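Local coordinates for lipoprotein (Mycoplasma mycoides subsp. capri, PDB 7ADK) that is probably a peptidase of the trypsin-like PA clan that, as in related mycoplasma proteins, may cleave host immunoglobulins, at residues B[424-429]-B[443-448]; B[505-510]-B[540-545]; B[286-291]-B[462-467]; B[279-284]-B[633-638]. All blocks are in the same frame, centred on the assembly; numbering follows the deposited sequence.

Contact 1: residues B[424-429]-B[443-448]; sequences GTMWIM and FYFGTN
The Trp-427 indole lies over the backbone of Gly-446: the CA of Gly-446 sits 3.7 Å from the centroid of the six-membered Trp-427 ring, a CH-pi contact, while Gly-446 O stands above the same face toward its rim. This pair belongs to the beta hairpin of strands 421-433 and 442-447, part of an antiparallel sheet consistent with the first barrel of a PA-clan protease. Leu-770 and Val-773 of strand 769-778 also touch the indole. Met-426 SD makes an oblique Met-aromatic contact, 5.1 Å from the Phe-445 ring centroid, and the bend at chi3 (-75°) brings Met-426 CE within 3.6 Å of Phe-445 CG, an apolar touch. Ile-428 runs alongside Phe-443, its CD1 reaching Phe-443 CD2 at 3.6 Å. Trp-427 and Gly-446 exchange two backbone bonds, and Met-429 N donates almost straight (169°) to Tyr-444 O at 3.0 Å. Thr-447, with OG1 anti to its backbone N, donates that hydroxyl to Thr-425 O at 2.8 Å, approaching 29° out of the carbonyl plane.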
loop_
_atom_site.group_PDB
_atom_site.type_symbol
_atom_site.label_atom_id
_atom_site.label_comp_id
_atom_site.label_asym_id
_atom_site.label_seq_id
_atom_site.Cartn_x
_atom_site.Cartn_y
_atom_site.Cartn_z
ATOM N N GLY B 424 -14.644 -10.996 -7.903
ATOM C CA GLY B 424 -13.910 -11.199 -9.147
ATOM C C GLY B 424 -13.852 -9.930 -9.974
ATOM O O GLY B 424 -13.799 -8.823 -9.426
ATOM N N THR B 425 -13.779 -10.042 -11.292
ATOM C CA THR B 425 -13.772 -8.866 -12.151
ATOM C C THR B 425 -14.574 -9.110 -13.431
ATOM O O THR B 425 -14.757 -10.251 -13.869
ATOM C CB THR B 425 -12.333 -8.441 -12.456
ATOM O OG1 THR B 425 -11.654 -8.210 -11.248
ATOM C CG2 THR B 425 -12.241 -7.132 -13.230
ATOM N N MET B 426 -15.091 -8.042 -14.015
ATOM C CA MET B 426 -15.838 -8.050 -15.265
ATOM C C MET B 426 -15.444 -6.882 -16.164
ATOM O O MET B 426 -14.885 -5.888 -15.713
ATOM C CB MET B 426 -17.356 -7.947 -15.053
ATOM C CG MET B 426 -17.930 -8.787 -13.933
ATOM S SD MET B 426 -19.694 -9.135 -14.058
ATOM C CE MET B 426 -20.443 -7.548 -13.579
ATOM N N TRP B 427 -15.795 -6.976 -17.433
ATOM C CA TRP B 427 -15.881 -5.835 -18.326
ATOM C C TRP B 427 -17.257 -5.729 -18.944
ATOM O O TRP B 427 -17.949 -6.726 -19.158
ATOM C CB TRP B 427 -14.815 -5.915 -19.413
ATOM C CG TRP B 427 -14.960 -7.067 -20.352
ATOM C CD1 TRP B 427 -15.546 -7.017 -21.566
ATOM C CD2 TRP B 427 -14.552 -8.451 -20.159
ATOM N NE1 TRP B 427 -15.554 -8.264 -22.131
ATOM C CE2 TRP B 427 -14.941 -9.188 -21.320
ATOM C CE3 TRP B 427 -13.893 -9.148 -19.139
ATOM C CZ2 TRP B 427 -14.720 -10.553 -21.471
ATOM C CZ3 TRP B 427 -13.643 -10.521 -19.292
ATOM C CH2 TRP B 427 -14.050 -11.222 -20.445
ATOM N N ILE B 428 -17.680 -4.509 -19.209
ATOM C CA ILE B 428 -18.869 -4.217 -19.997
ATOM C C ILE B 428 -18.581 -4.628 -21.451
ATOM O O ILE B 428 -17.596 -4.181 -22.039
ATOM C CB ILE B 428 -19.246 -2.735 -19.783
ATOM C CG1 ILE B 428 -20.725 -2.468 -20.064
ATOM C CG2 ILE B 428 -18.354 -1.730 -20.528
ATOM C CD1 ILE B 428 -21.164 -1.160 -19.386
ATOM N N MET B 429 -19.410 -5.495 -22.038
ATOM C CA MET B 429 -19.245 -5.898 -23.430
ATOM C C MET B 429 -20.394 -5.453 -24.325
ATOM O O MET B 429 -20.157 -5.069 -25.462
ATOM C CB MET B 429 -18.940 -7.390 -23.535
ATOM C CG MET B 429 -20.120 -8.342 -23.341
ATOM S SD MET B 429 -19.872 -9.967 -24.091
ATOM C CE MET B 429 -18.724 -10.657 -22.909
ATOM N N PHE B 443 -27.636 -4.463 -19.523
ATOM C CA PHE B 443 -26.214 -4.563 -19.865
ATOM C C PHE B 443 -25.669 -5.969 -19.638
ATOM O O PHE B 443 -26.118 -6.670 -18.738
ATOM C CB PHE B 443 -25.406 -3.561 -19.041
ATOM C CG PHE B 443 -25.577 -2.123 -19.467
ATOM C CD1 PHE B 443 -26.689 -1.383 -19.050
ATOM C CD2 PHE B 443 -24.618 -1.526 -20.289
ATOM C CE1 PHE B 443 -26.823 -0.042 -19.417
ATOM C CE2 PHE B 443 -24.743 -0.181 -20.655
ATOM C CZ PHE B 443 -25.840 0.561 -20.208
ATOM N N TYR B 444 -24.679 -6.358 -20.441
ATOM C CA TYR B 444 -24.028 -7.659 -20.431
ATOM C C TYR B 444 -22.541 -7.500 -20.182
ATOM O O TYR B 444 -21.874 -6.646 -20.774
ATOM C CB TYR B 444 -24.301 -8.424 -21.724
ATOM C CG TYR B 444 -25.766 -8.560 -22.029
ATOM C CD1 TYR B 444 -26.447 -7.499 -22.638
ATOM C CD2 TYR B 444 -26.472 -9.696 -21.611
ATOM C CE1 TYR B 444 -27.843 -7.527 -22.741
ATOM C CE2 TYR B 444 -27.864 -9.737 -21.758
ATOM C CZ TYR B 444 -28.559 -8.638 -22.272
ATOM O OH TYR B 444 -29.911 -8.625 -22.250
ATOM N N PHE B 445 -22.040 -8.291 -19.242
ATOM C CA PHE B 445 -20.689 -8.216 -18.714
ATOM C C PHE B 445 -19.947 -9.548 -18.928
ATOM O O PHE B 445 -20.448 -10.592 -18.551
ATOM C CB PHE B 445 -20.756 -7.859 -17.231
ATOM C CG PHE B 445 -21.277 -6.459 -16.909
ATOM C CD1 PHE B 445 -22.653 -6.178 -16.830
ATOM C CD2 PHE B 445 -20.351 -5.433 -16.643
ATOM C CE1 PHE B 445 -23.094 -4.878 -16.524
ATOM C CE2 PHE B 445 -20.786 -4.140 -16.310
ATOM C CZ PHE B 445 -22.156 -3.861 -16.257
ATOM N N GLY B 446 -18.765 -9.511 -19.544
ATOM C CA GLY B 446 -17.884 -10.653 -19.671
ATOM C C GLY B 446 -17.109 -10.875 -18.391
ATOM O O GLY B 446 -16.613 -9.947 -17.769
ATOM N N THR B 447 -17.014 -12.112 -17.945
ATOM C CA THR B 447 -16.319 -12.518 -16.724
ATOM C C THR B 447 -15.856 -13.960 -16.903
ATOM O O THR B 447 -15.890 -14.476 -18.025
ATOM C CB THR B 447 -17.229 -12.294 -15.490
ATOM O OG1 THR B 447 -16.479 -12.458 -14.322
ATOM C CG2 THR B 447 -18.439 -13.222 -15.411
ATOM N N ASN B 448 -15.473 -14.652 -15.838
ATOM C CA ASN B 448 -15.210 -16.086 -15.875
ATOM C C ASN B 448 -16.168 -16.916 -15.014
ATOM O O ASN B 448 -16.834 -16.430 -14.111
ATOM C CB ASN B 448 -13.737 -16.362 -15.642
ATOM C CG ASN B 448 -13.297 -16.049 -14.258
ATOM O OD1 ASN B 448 -13.558 -14.998 -13.713
ATOM N ND2 ASN B 448 -12.637 -16.972 -13.633
#

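Contact 2: residues B[505-510]-B[540-545]; sequences AIFHAT and FAIVEV
Ile-542 O is gripped by two N-H groups of the facing strand. Ile-506 N donates to Ile-542 O at 2.8 Å, nearly along the C=O axis, and Phe-507 N adds a longer, weak bond to it. Phe-507 O returns the pairing by accepting Ile-542 N at 3.0 Å, the donor sitting above the carbonyl plane. Two residues thus face one, a classic beta bulge between the antiparallel strands 503-507 and 541-546, and Ile-506 carries the near-helical psi (-35°) usual at its first position. Beyond it, Phe-507 CG is anti to the backbone N (chi1 180°), which lays the ring beside Ile-542 and Phe-540. Ile-542 CD1 comes to the ring edge, 3.8 Å from Phe-507 CD2, and Phe-540 CE2 meets that edge at 4.0 Å from Phe-507 CE2, the two phenylalanine side chains crossing at about a right angle. One face of the Phe-507 ring has Ala-509 N over its centre. Val-827 of helix 824-831 packs on both Ile-506 and Phe-507. At the bulge itself, Ile-506 is crossed obliquely by the Glu-544 chain, extended beyond CG, and Ile-506 CD1 lies 3.3 Å from Glu-544 OE2. That oxygen is hydrogen-bonded to the hydroxyls of Tyr-444 and Tyr-832, which would tend to stabilise a charged carboxylate. His-508 ND1 is hydrogen-bonded to Ser-449 OG, while Ala-541 CB rests 4.1 Å from that same His-508 nitrogen.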
loop_
_atom_site.group_PDB
_atom_site.type_symbol
_atom_site.label_atom_id
_atom_site.label_comp_id
_atom_site.label_asym_id
_atom_site.label_seq_id
_atom_site.Cartn_x
_atom_site.Cartn_y
_atom_site.Cartn_z
ATOM N N ALA B 505 -26.556 -14.991 -14.719
ATOM C CA ALA B 505 -25.550 -15.581 -15.610
ATOM C C ALA B 505 -26.226 -16.168 -16.865
ATOM O O ALA B 505 -27.008 -17.112 -16.762
ATOM C CB ALA B 505 -24.753 -16.633 -14.841
ATOM N N ILE B 506 -25.971 -15.612 -18.049
ATOM C CA ILE B 506 -26.676 -15.960 -19.299
ATOM C C ILE B 506 -25.951 -16.976 -20.183
ATOM O O ILE B 506 -26.603 -17.808 -20.803
ATOM C CB ILE B 506 -27.042 -14.658 -20.040
ATOM C CG1 ILE B 506 -28.438 -14.295 -19.562
ATOM C CG2 ILE B 506 -26.951 -14.718 -21.545
ATOM C CD1 ILE B 506 -29.068 -13.125 -20.260
ATOM N N PHE B 507 -24.623 -16.951 -20.232
ATOM C CA PHE B 507 -23.805 -17.900 -20.981
ATOM C C PHE B 507 -22.670 -18.407 -20.094
ATOM O O PHE B 507 -22.111 -17.621 -19.345
ATOM C CB PHE B 507 -23.318 -17.222 -22.271
ATOM C CG PHE B 507 -22.441 -18.055 -23.186
ATOM C CD1 PHE B 507 -22.858 -19.326 -23.609
ATOM C CD2 PHE B 507 -21.187 -17.577 -23.605
ATOM C CE1 PHE B 507 -22.025 -20.121 -24.413
ATOM C CE2 PHE B 507 -20.364 -18.364 -24.424
ATOM C CZ PHE B 507 -20.770 -19.645 -24.813
ATOM N N HIS B 508 -22.336 -19.698 -20.148
ATOM C CA HIS B 508 -21.340 -20.343 -19.268
ATOM C C HIS B 508 -20.202 -21.080 -19.989
ATOM O O HIS B 508 -19.380 -21.697 -19.316
ATOM C CB HIS B 508 -22.058 -21.253 -18.258
ATOM C CG HIS B 508 -22.265 -20.681 -16.899
ATOM N ND1 HIS B 508 -21.289 -20.439 -15.974
ATOM C CD2 HIS B 508 -23.454 -20.410 -16.313
ATOM C CE1 HIS B 508 -21.873 -20.044 -14.845
ATOM N NE2 HIS B 508 -23.191 -20.018 -15.034
ATOM N N ALA B 509 -20.163 -21.082 -21.330
ATOM C CA ALA B 509 -19.102 -21.745 -22.118
ATOM C C ALA B 509 -18.804 -23.206 -21.709
ATOM O O ALA B 509 -17.664 -23.667 -21.768
ATOM C CB ALA B 509 -17.848 -20.871 -22.189
ATOM N N THR B 510 -19.830 -23.959 -21.317
ATOM C CA THR B 510 -19.738 -25.386 -20.992
ATOM C C THR B 510 -20.042 -26.235 -22.215
ATOM O O THR B 510 -21.026 -26.025 -22.919
ATOM C CB THR B 510 -20.693 -25.777 -19.863
ATOM O OG1 THR B 510 -21.988 -25.262 -20.082
ATOM C CG2 THR B 510 -20.199 -25.299 -18.514
ATOM N N PHE B 540 -15.019 -18.962 -18.902
ATOM C CA PHE B 540 -15.605 -17.714 -19.414
ATOM C C PHE B 540 -17.143 -17.720 -19.262
ATOM O O PHE B 540 -17.784 -18.712 -19.597
ATOM C CB PHE B 540 -15.190 -17.521 -20.877
ATOM C CG PHE B 540 -15.946 -16.430 -21.604
ATOM C CD1 PHE B 540 -15.888 -15.103 -21.152
ATOM C CD2 PHE B 540 -16.762 -16.744 -22.699
ATOM C CE1 PHE B 540 -16.640 -14.101 -21.781
ATOM C CE2 PHE B 540 -17.504 -15.740 -23.342
ATOM C CZ PHE B 540 -17.435 -14.419 -22.886
ATOM N N ALA B 541 -17.746 -16.633 -18.792
ATOM C CA ALA B 541 -19.188 -16.520 -18.624
ATOM C C ALA B 541 -19.668 -15.095 -18.911
ATOM O O ALA B 541 -18.883 -14.157 -18.826
ATOM C CB ALA B 541 -19.550 -16.994 -17.218
ATOM N N ILE B 542 -20.939 -14.910 -19.245
ATOM C CA ILE B 542 -21.505 -13.590 -19.548
ATOM C C ILE B 542 -22.721 -13.318 -18.668
ATOM O O ILE B 542 -23.706 -14.047 -18.724
ATOM C CB ILE B 542 -21.836 -13.435 -21.040
ATOM C CG1 ILE B 542 -20.640 -13.825 -21.923
ATOM C CG2 ILE B 542 -22.299 -12.000 -21.332
ATOM C CD1 ILE B 542 -20.945 -13.833 -23.408
ATOM N N VAL B 543 -22.653 -12.280 -17.846
ATOM C CA VAL B 543 -23.660 -11.897 -16.856
ATOM C C VAL B 543 -24.483 -10.711 -17.341
ATOM O O VAL B 543 -23.952 -9.687 -17.750
ATOM C CB VAL B 543 -22.991 -11.559 -15.509
ATOM C CG1 VAL B 543 -23.982 -10.968 -14.494
ATOM C CG2 VAL B 543 -22.344 -12.814 -14.922
ATOM N N GLU B 544 -25.794 -10.827 -17.263
ATOM C CA GLU B 544 -26.755 -9.757 -17.508
ATOM C C GLU B 544 -27.071 -9.008 -16.209
ATOM O O GLU B 544 -27.305 -9.621 -15.169
ATOM C CB GLU B 544 -28.003 -10.379 -18.134
ATOM C CG GLU B 544 -29.131 -9.392 -18.438
ATOM C CD GLU B 544 -30.390 -10.105 -18.953
ATOM O OE1 GLU B 544 -31.192 -10.565 -18.114
ATOM O OE2 GLU B 544 -30.610 -10.153 -20.185
ATOM N N VAL B 545 -27.107 -7.682 -16.282
ATOM C CA VAL B 545 -27.593 -6.804 -15.224
ATOM C C VAL B 545 -28.659 -5.866 -15.786
ATOM O O VAL B 545 -28.400 -5.098 -16.712
ATOM C CB VAL B 545 -26.437 -6.041 -14.567
ATOM C CG1 VAL B 545 -26.945 -5.215 -13.405
ATOM C CG2 VAL B 545 -25.342 -6.952 -14.031
#

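Contact 3: residues B[286-291]-B[462-467]; sequences TLPNEE and FSLTRL
Asn-289 and Thr-465 exchange two backbone bonds: Thr-465 N points almost straight (172°) at Asn-289 O, 2.9 Å away, and Asn-289 N reaches Thr-465 O at 2.8 Å in a more bent bond. Two residues on, Ser-463 N donates to Glu-291 O at 3.1 Å, whereas the return bond from Glu-291 N to Ser-463 O is weak. On one face of the sheet, the Asn-289 and Thr-465 side chains lie side by side, with Thr-465 CG2 3.6 Å from Asn-289 ND2. The side-chain amide of Asn-480 serves both, taking Asn-289 ND2 on its oxygen and binding Thr-465 OG1 through its nitrogen. Strand 289-293 is thereby stitched antiparallel to strand 461-467, with strand 421-433 as its other neighbour in a sheet consistent with a PA-clan barrel. Glu-291, bent at chi2 (107°), sends OE2 into a salt bridge with Lys-488 while OE1 passes Ser-463 CB. On the opposite face, Pro-288 lies alongside Leu-464, its CB meeting Leu-464 CD2 at 3.4 Å. Beyond the last backbone bond, Leu-287 CD1 packs on Arg-466 CB at 3.8 Å, and the bent Arg-466 chain leads its guanidinium away to the carbonyls of Lys-581 and Ile-582.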
loop_
_atom_site.group_PDB
_atom_site.type_symbol
_atom_site.label_atom_id
_atom_site.label_comp_id
_atom_site.label_asym_id
_atom_site.label_seq_id
_atom_site.Cartn_x
_atom_site.Cartn_y
_atom_site.Cartn_z
ATOM N N THR B 286 -13.505 -2.038 -18.245
ATOM C CA THR B 286 -13.310 -3.134 -17.276
ATOM C C THR B 286 -13.770 -2.688 -15.911
ATOM O O THR B 286 -13.046 -2.744 -14.922
ATOM C CB THR B 286 -11.899 -3.697 -17.230
ATOM O OG1 THR B 286 -11.507 -3.894 -18.558
ATOM C CG2 THR B 286 -11.891 -5.049 -16.516
ATOM N N LEU B 287 -14.960 -2.099 -15.914
ATOM C CA LEU B 287 -15.357 -1.164 -14.902
ATOM C C LEU B 287 -15.359 -1.857 -13.544
ATOM O O LEU B 287 -14.620 -1.382 -12.675
ATOM C CB LEU B 287 -16.600 -0.336 -15.358
ATOM C CG LEU B 287 -18.019 -0.934 -15.458
ATOM C CD1 LEU B 287 -18.782 -0.839 -14.140
ATOM C CD2 LEU B 287 -18.851 -0.154 -16.458
ATOM N N PRO B 288 -16.084 -2.969 -13.318
ATOM C CA PRO B 288 -16.412 -3.334 -11.983
ATOM C C PRO B 288 -15.506 -4.414 -11.405
ATOM O O PRO B 288 -15.404 -5.540 -11.904
ATOM C CB PRO B 288 -17.861 -3.776 -12.049
ATOM C CG PRO B 288 -18.103 -4.210 -13.485
ATOM C CD PRO B 288 -16.791 -3.878 -14.195
ATOM N N ASN B 289 -14.867 -4.048 -10.311
ATOM C CA ASN B 289 -14.495 -4.980 -9.280
ATOM C C ASN B 289 -15.856 -5.343 -8.673
ATOM O O ASN B 289 -16.584 -4.452 -8.242
ATOM C CB ASN B 289 -13.624 -4.212 -8.290
ATOM C CG ASN B 289 -13.228 -4.983 -7.055
ATOM O OD1 ASN B 289 -13.419 -6.175 -6.931
ATOM N ND2 ASN B 289 -12.638 -4.315 -6.102
ATOM N N GLU B 290 -16.269 -6.599 -8.734
ATOM C CA GLU B 290 -17.613 -6.998 -8.299
ATOM C C GLU B 290 -17.585 -7.970 -7.129
ATOM O O GLU B 290 -16.663 -8.780 -6.997
ATOM C CB GLU B 290 -18.454 -7.505 -9.483
ATOM C CG GLU B 290 -17.820 -8.718 -10.183
ATOM C CD GLU B 290 -18.825 -9.689 -10.815
ATOM O OE1 GLU B 290 -20.047 -9.393 -10.843
ATOM O OE2 GLU B 290 -18.383 -10.773 -11.264
ATOM N N GLU B 291 -18.623 -7.887 -6.297
ATOM C CA GLU B 291 -18.843 -8.694 -5.103
ATOM C C GLU B 291 -20.260 -9.278 -5.116
ATOM O O GLU B 291 -21.225 -8.563 -5.382
ATOM C CB GLU B 291 -18.642 -7.863 -3.821
ATOM C CG GLU B 291 -17.259 -7.208 -3.621
ATOM C CD GLU B 291 -17.248 -5.672 -3.817
ATOM O OE1 GLU B 291 -17.638 -5.179 -4.894
ATOM O OE2 GLU B 291 -16.827 -4.942 -2.885
ATOM N N PHE B 462 -25.251 -7.365 -3.990
ATOM C CA PHE B 462 -24.455 -7.332 -5.218
ATOM C C PHE B 462 -23.845 -5.948 -5.326
ATOM O O PHE B 462 -24.520 -4.968 -5.046
ATOM C CB PHE B 462 -25.382 -7.673 -6.397
ATOM C CG PHE B 462 -24.978 -7.126 -7.753
ATOM C CD1 PHE B 462 -23.762 -7.515 -8.320
ATOM C CD2 PHE B 462 -25.827 -6.216 -8.430
ATOM C CE1 PHE B 462 -23.391 -7.005 -9.574
ATOM C CE2 PHE B 462 -25.473 -5.741 -9.711
ATOM C CZ PHE B 462 -24.257 -6.142 -10.276
ATOM N N SER B 463 -22.590 -5.824 -5.730
ATOM C CA SER B 463 -21.968 -4.504 -5.870
ATOM C C SER B 463 -21.018 -4.392 -7.069
ATOM O O SER B 463 -20.473 -5.390 -7.517
ATOM C CB SER B 463 -21.269 -4.132 -4.563
ATOM O OG SER B 463 -20.946 -2.766 -4.530
ATOM N N LEU B 464 -20.834 -3.167 -7.565
ATOM C CA LEU B 464 -19.958 -2.788 -8.680
ATOM C C LEU B 464 -19.056 -1.649 -8.202
ATOM O O LEU B 464 -19.553 -0.543 -8.020
ATOM C CB LEU B 464 -20.863 -2.319 -9.833
ATOM C CG LEU B 464 -21.823 -3.359 -10.410
ATOM C CD1 LEU B 464 -22.868 -2.666 -11.265
ATOM C CD2 LEU B 464 -21.121 -4.389 -11.282
ATOM N N THR B 465 -17.749 -1.846 -8.017
ATOM C CA THR B 465 -16.814 -0.723 -7.797
ATOM C C THR B 465 -15.871 -0.513 -8.963
ATOM O O THR B 465 -15.188 -1.429 -9.406
ATOM C CB THR B 465 -16.122 -0.704 -6.423
ATOM O OG1 THR B 465 -15.333 0.460 -6.282
ATOM C CG2 THR B 465 -15.187 -1.837 -6.069
ATOM N N ARG B 466 -15.853 0.715 -9.470
ATOM C CA ARG B 466 -15.236 1.065 -10.748
ATOM C C ARG B 466 -14.567 2.426 -10.729
ATOM O O ARG B 466 -15.045 3.337 -10.063
ATOM C CB ARG B 466 -16.307 0.975 -11.846
ATOM C CG ARG B 466 -17.542 1.860 -11.652
ATOM C CD ARG B 466 -17.558 2.931 -12.723
ATOM N NE ARG B 466 -18.436 4.038 -12.382
ATOM C CZ ARG B 466 -18.097 5.093 -11.681
ATOM N NH1 ARG B 466 -18.843 6.142 -11.710
ATOM N NH2 ARG B 466 -17.031 5.136 -10.949
ATOM N N LEU B 467 -13.471 2.551 -11.466
ATOM C CA LEU B 467 -12.702 3.782 -11.670
ATOM C C LEU B 467 -13.514 4.760 -12.523
ATOM O O LEU B 467 -14.011 4.355 -13.576
ATOM C CB LEU B 467 -11.384 3.341 -12.330
ATOM C CG LEU B 467 -10.267 4.378 -12.458
ATOM C CD1 LEU B 467 -9.935 5.047 -11.132
ATOM C CD2 LEU B 467 -8.988 3.690 -12.928
#

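Contact 4: residues B[279-284]-B[633-638]; sequences KTVGLA and YIVGYP
Ile-634 directs its beta-branched side chain at the bare backbone of Gly-282. Its CG1 is anti to its own carbonyl carbon (chi1 -61°), so CG2 becomes the branch opposite the backbone N, and this methyl rests 3.7 Å from Gly-282 CA. The carbonyl of the same residue joins in, Ile-634 O lying 3.0 Å from Gly-282 CA. Gly-282 N is also near that oxygen, but the angle is too poor for a hydrogen bond. Val-281 turns CG1 anti to its backbone N (chi1 164°), carrying this methyl to 3.7 Å from Ile-634 O and 4.2 Å from Val-635 CG1, while CG2 takes the position beside the N. Both segments are irregular loops, and the second is kinked by an inverse gamma turn centred on Ile-634, closed by a weak bond from Val-635 N to Tyr-633 O. The contact thus joins the loop before strand 289-293 to the one between helices 603-606 and 651-655. Val-635 is further packed against Ser-761 and Ser-762, and its carbonyl is bonded to Tyr-752 OH. Tyr-637 approaches Gly-282 with the end of its side chain: with CG beside the backbone N (chi1 -57°), the hydroxyl comes within 3.8 Å of Gly-282 O. Its hydrogen bond goes instead to Leu-287 O, while Tyr-637 N is held by Thr-425 OG1.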
loop_
_atom_site.group_PDB
_atom_site.type_symbol
_atom_site.label_atom_id
_atom_site.label_comp_id
_atom_site.label_asym_id
_atom_site.label_seq_id
_atom_site.Cartn_x
_atom_site.Cartn_y
_atom_site.Cartn_z
ATOM N N LYS B 279 -8.532 5.353 -19.196
ATOM C CA LYS B 279 -9.181 6.321 -20.098
ATOM C C LYS B 279 -9.654 5.612 -21.396
ATOM O O LYS B 279 -10.484 6.164 -22.114
ATOM C CB LYS B 279 -8.347 7.610 -20.256
ATOM C CG LYS B 279 -9.100 8.854 -20.759
ATOM C CD LYS B 279 -10.069 9.458 -19.737
ATOM C CE LYS B 279 -10.650 10.767 -20.263
ATOM N NZ LYS B 279 -11.372 11.526 -19.220
ATOM N N THR B 280 -9.268 4.334 -21.583
ATOM C CA THR B 280 -9.909 3.349 -22.456
ATOM C C THR B 280 -10.261 2.029 -21.749
ATOM O O THR B 280 -11.422 1.672 -21.763
ATOM C CB THR B 280 -9.084 3.087 -23.717
ATOM O OG1 THR B 280 -8.772 4.301 -24.359
ATOM C CG2 THR B 280 -9.844 2.223 -24.709
ATOM N N VAL B 281 -9.326 1.274 -21.160
ATOM C CA VAL B 281 -9.576 -0.155 -20.808
ATOM C C VAL B 281 -9.964 -0.448 -19.359
ATOM O O VAL B 281 -10.981 -1.087 -19.117
ATOM C CB VAL B 281 -8.414 -1.048 -21.294
ATOM C CG1 VAL B 281 -8.362 -2.440 -20.667
ATOM C CG2 VAL B 281 -8.513 -1.185 -22.813
ATOM N N GLY B 282 -9.152 -0.081 -18.378
ATOM C CA GLY B 282 -9.375 -0.400 -16.962
ATOM C C GLY B 282 -10.239 0.587 -16.210
ATOM O O GLY B 282 -10.538 0.447 -15.033
ATOM N N LEU B 283 -10.616 1.619 -16.927
ATOM C CA LEU B 283 -11.469 2.726 -16.563
ATOM C C LEU B 283 -12.520 2.784 -17.653
ATOM O O LEU B 283 -12.229 2.490 -18.806
ATOM C CB LEU B 283 -10.586 3.980 -16.473
ATOM C CG LEU B 283 -11.272 5.352 -16.470
ATOM C CD1 LEU B 283 -10.224 6.406 -16.124
ATOM C CD2 LEU B 283 -11.873 5.714 -17.829
ATOM N N ALA B 284 -13.735 3.139 -17.300
ATOM C CA ALA B 284 -14.887 3.044 -18.189
ATOM C C ALA B 284 -15.328 1.648 -18.655
ATOM O O ALA B 284 -16.525 1.444 -18.744
ATOM C CB ALA B 284 -14.806 4.048 -19.324
ATOM N N TYR B 633 -3.887 -5.462 -20.186
ATOM C CA TYR B 633 -4.739 -5.922 -19.108
ATOM C C TYR B 633 -4.636 -5.066 -17.834
ATOM O O TYR B 633 -4.292 -5.577 -16.778
ATOM C CB TYR B 633 -4.694 -7.466 -18.908
ATOM C CG TYR B 633 -3.436 -8.221 -19.226
ATOM C CD1 TYR B 633 -3.163 -8.649 -20.529
ATOM C CD2 TYR B 633 -2.558 -8.544 -18.197
ATOM C CE1 TYR B 633 -1.962 -9.323 -20.815
ATOM C CE2 TYR B 633 -1.318 -9.111 -18.505
ATOM C CZ TYR B 633 -0.987 -9.458 -19.822
ATOM O OH TYR B 633 0.300 -9.779 -20.150
ATOM N N ILE B 634 -4.958 -3.754 -17.909
ATOM C CA ILE B 634 -5.491 -3.048 -16.713
ATOM C C ILE B 634 -6.900 -3.533 -16.577
ATOM O O ILE B 634 -7.869 -2.937 -17.016
ATOM C CB ILE B 634 -5.519 -1.507 -16.679
ATOM C CG1 ILE B 634 -4.098 -0.992 -16.805
ATOM C CG2 ILE B 634 -6.088 -1.017 -15.325
ATOM C CD1 ILE B 634 -3.975 0.519 -16.605
ATOM N N VAL B 635 -6.951 -4.691 -15.994
ATOM C CA VAL B 635 -8.138 -5.436 -15.686
ATOM C C VAL B 635 -7.806 -6.227 -14.460
ATOM O O VAL B 635 -6.641 -6.412 -14.104
ATOM C CB VAL B 635 -8.569 -6.378 -16.814
ATOM C CG1 VAL B 635 -9.163 -5.657 -18.020
ATOM C CG2 VAL B 635 -7.386 -7.163 -17.323
ATOM N N GLY B 636 -8.842 -6.708 -13.807
ATOM C CA GLY B 636 -8.664 -7.423 -12.572
ATOM C C GLY B 636 -8.391 -6.482 -11.420
ATOM O O GLY B 636 -7.582 -5.561 -11.481
ATOM N N TYR B 637 -9.059 -6.787 -10.326
ATOM C CA TYR B 637 -8.780 -6.209 -9.034
ATOM C C TYR B 637 -8.508 -7.366 -8.075
ATOM O O TYR B 637 -9.450 -7.996 -7.592
ATOM C CB TYR B 637 -9.946 -5.312 -8.618
ATOM C CG TYR B 637 -10.301 -4.190 -9.576
ATOM C CD1 TYR B 637 -11.145 -4.439 -10.674
ATOM C CD2 TYR B 637 -9.920 -2.873 -9.282
ATOM C CE1 TYR B 637 -11.653 -3.376 -11.442
ATOM C CE2 TYR B 637 -10.434 -1.808 -10.041
ATOM C CZ TYR B 637 -11.319 -2.052 -11.109
ATOM O OH TYR B 637 -11.894 -1.013 -11.763
ATOM N N PRO B 638 -7.253 -7.742 -7.821
ATOM C CA PRO B 638 -6.956 -8.692 -6.768
ATOM C C PRO B 638 -7.221 -8.061 -5.400
ATOM O O PRO B 638 -7.147 -6.845 -5.242
ATOM C CB PRO B 638 -5.502 -9.080 -6.983
ATOM C CG PRO B 638 -4.892 -7.861 -7.658
ATOM C CD PRO B 638 -6.041 -7.241 -8.436
#

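All four contacts are buried, but only contacts 1, 2 and 3 pair strands, and these belong to one antiparallel sheet. Strands 442-447 and 541-546 are neighbours joining contacts 1 and 2 through a backbone hydrogen bond between Phe-445 N and Val-543 O; strands 421-433 and 289-293 likewise join contacts 1 and 3. Aromatic and sulfur groups dominate contact 1, a bulge and a carboxylate mark contact 2, and polar side chains with outside partners line contact 3. Contact 4 differs in kind, joining two loops by van der Waals touches; it meets contact 3 through Thr-286 and Tyr-637 and contact 1 through Thr-425, yet lies about 12 Å from contact 2 between nearest atoms.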